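Local coordinates for protein extracellular ligand-binding receptor (Sphaerobacter thermophilus, PDB 4ZPJ) that probably serves as the substrate-binding protein of an ABC transporter, a member of the leucine-binding protein family that also binds zinc ions, at residues I148-G153 / F169-A174. Residues are numbered along the deposited sequence; the frame is centred on the assembly and turned at random.
Sequences IVTNAG and FRVSFA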
loop_
_atom_site.group_PDB
_atom_site.type_symbol
_atom_site.label_atom_id
_atom_site.label_comp_id
_atom_site.label_asym_id
_atom_site.label_seq_id
_atom_site.Cartn_x
_atom_site.Cartn_y
_atom_site.Cartn_z
ATOM N N ILE A 148 10.329 10.056 1.832
ATOM C CA ILE A 148 9.985 8.642 1.690
ATOM C C ILE A 148 8.457 8.516 1.870
ATOM O O ILE A 148 7.950 8.632 2.992
ATOM C CB ILE A 148 10.606 7.751 2.797
ATOM C CG1 ILE A 148 12.076 8.013 3.043
ATOM C CG2 ILE A 148 10.438 6.287 2.486
ATOM C CD1 ILE A 148 12.993 7.607 1.997
ATOM N N VAL A 149 7.739 8.283 0.783
ATOM C CA VAL A 149 6.298 8.131 0.852
ATOM C C VAL A 149 5.888 6.736 1.266
ATOM O O VAL A 149 6.234 5.750 0.599
ATOM C CB VAL A 149 5.664 8.464 -0.477
ATOM C CG1 VAL A 149 4.160 8.233 -0.416
ATOM C CG2 VAL A 149 5.946 9.927 -0.761
ATOM N N THR A 150 5.152 6.650 2.382
ATOM C CA THR A 150 4.806 5.343 2.936
ATOM C C THR A 150 3.375 4.914 2.614
ATOM O O THR A 150 2.988 3.770 2.895
ATOM C CB THR A 150 5.043 5.322 4.460
ATOM O OG1 THR A 150 4.312 6.392 5.086
ATOM C CG2 THR A 150 6.525 5.546 4.762
ATOM N N ASN A 151 2.570 5.795 2.024
ATOM C CA ASN A 151 1.207 5.370 1.687
ATOM C C ASN A 151 0.714 5.937 0.400
ATOM O O ASN A 151 0.682 5.218 -0.557
ATOM C CB ASN A 151 0.223 5.634 2.830
ATOM C CG ASN A 151 -1.113 4.969 2.597
ATOM O OD1 ASN A 151 -1.224 3.706 2.569
ATOM N ND2 ASN A 151 -2.090 5.771 2.295
ATOM N N ALA A 152 0.346 7.215 0.363
ATOM C CA ALA A 152 -0.194 7.893 -0.818
ATOM C C ALA A 152 0.167 7.232 -2.163
ATOM O O ALA A 152 1.299 7.331 -2.618
ATOM C CB ALA A 152 0.267 9.337 -0.826
ATOM N N GLY A 153 -0.799 6.587 -2.803
ATOM C CA GLY A 153 -0.502 5.699 -3.946
ATOM C C GLY A 153 -0.713 6.401 -5.288
ATOM O O GLY A 153 -0.548 5.784 -6.364
ATOM N N PHE A 169 10.868 9.326 -3.144
ATOM C CA PHE A 169 10.885 7.889 -3.177
ATOM C C PHE A 169 9.566 7.398 -2.666
ATOM O O PHE A 169 8.981 8.019 -1.768
ATOM C CB PHE A 169 11.996 7.342 -2.253
ATOM C CG PHE A 169 13.388 7.741 -2.648
ATOM C CD1 PHE A 169 13.886 9.007 -2.319
ATOM C CD2 PHE A 169 14.198 6.870 -3.288
ATOM C CE1 PHE A 169 15.175 9.392 -2.699
ATOM C CE2 PHE A 169 15.525 7.216 -3.641
ATOM C CZ PHE A 169 16.004 8.480 -3.342
ATOM N N ARG A 170 9.114 6.267 -3.168
ATOM C CA ARG A 170 7.899 5.671 -2.654
ATOM C C ARG A 170 8.104 4.229 -2.317
ATOM O O ARG A 170 8.619 3.473 -3.142
ATOM C CB ARG A 170 6.766 5.850 -3.677
ATOM C CG ARG A 170 5.470 5.234 -3.229
ATOM C CD ARG A 170 4.281 6.070 -3.676
ATOM N NE ARG A 170 4.100 5.964 -5.085
ATOM C CZ ARG A 170 3.239 6.659 -5.810
ATOM N NH1 ARG A 170 2.412 7.563 -5.261
ATOM N NH2 ARG A 170 3.168 6.424 -7.115
ATOM N N VAL A 171 7.723 3.823 -1.097
ATOM C CA VAL A 171 7.997 2.441 -0.656
ATOM C C VAL A 171 6.708 1.626 -0.533
ATOM O O VAL A 171 6.746 0.437 -0.177
ATOM C CB VAL A 171 8.732 2.371 0.686
ATOM C CG1 VAL A 171 10.097 3.024 0.609
ATOM C CG2 VAL A 171 7.913 3.007 1.786
ATOM N N SER A 172 5.560 2.256 -0.769
ATOM C CA SER A 172 4.286 1.525 -0.692
ATOM C C SER A 172 3.860 0.920 -2.070
ATOM O O SER A 172 4.064 -0.279 -2.378
ATOM C CB SER A 172 3.234 2.468 -0.122
ATOM O OG SER A 172 3.159 3.655 -0.888
ATOM N N PHE A 173 3.317 1.747 -2.928
ATOM C CA PHE A 173 2.842 1.250 -4.202
ATOM C C PHE A 173 2.409 2.457 -4.982
ATOM O O PHE A 173 2.149 3.509 -4.393
ATOM C CB PHE A 173 1.620 0.296 -4.033
ATOM C CG PHE A 173 0.605 0.793 -3.059
ATOM C CD1 PHE A 173 -0.394 1.655 -3.464
ATOM C CD2 PHE A 173 0.656 0.430 -1.729
ATOM C CE1 PHE A 173 -1.331 2.163 -2.573
ATOM C CE2 PHE A 173 -0.268 0.940 -0.814
ATOM C CZ PHE A 173 -1.263 1.797 -1.241
ATOM N N ALA A 174 2.403 2.345 -6.308
ATOM C CA ALA A 174 1.481 3.223 -7.048
ATOM C C ALA A 174 0.129 2.496 -7.061
ATOM O O ALA A 174 0.112 1.259 -7.187
ATOM C CB ALA A 174 1.989 3.448 -8.458
#
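Both backbone polar atoms of Val-149 are bonded across the contact. Its N donates to Phe-169 O at 2.8 Å in a nearly straight bond, and its O accepts from Val-171 N at 3.0 Å. Together with the parallel bridges of Ile-148 to Phe-169 and Val-149 to Arg-170, these bonds pair strands 147-149 and 168-170 of a beta-alpha-beta unit whose connection carries helix 156-159. Past the strand ends, side chains take over the bonding. Ser-172 OG donates to Asn-151 O at 2.9 Å, arriving above the carbonyl plane, 42° out of it. Arg-170 leaves the strand with CG anti to the backbone N (chi1 179°), then bends at chi2 and chi3 until NH1 reaches Ala-152 O, 2.9 Å away. That bond is clearly bent, 139° at the hydrogen. NH1 also bonds Leu-154 O, and NH2 bonds Thr-158 OG1, so several partners fix the guanidinium's rotation, while Phe-173 O lies above one face, offset toward its rim. An alanine in place of Arg-170 would probably leave the carbonyls of Ala-152 and Leu-154 without this donor and let the 150-153 turn shift. Apolar contacts lie on both sheet faces. Val-149 and the aliphatic part of Arg-170 run side by side, CG1 to CD 3.9 Å, and both touch Leu-157 of helix 156-159. On the other sheet face Ile-148 CG2 meets Val-171 CG1 at 3.8 Å, and helix 336-354 covers both residues. Farther along, Asn-151 O lies over one face of the Phe-173 ring, and Gly-153 CA approaches CE1 to 3.9 Å. Two loops leaving adjacent parallel strands are thus held together chiefly through backbone carbonyls, and buried Arg-170 links its own strand to the loop after 147-149 and, through Thr-158, to the intervening helix.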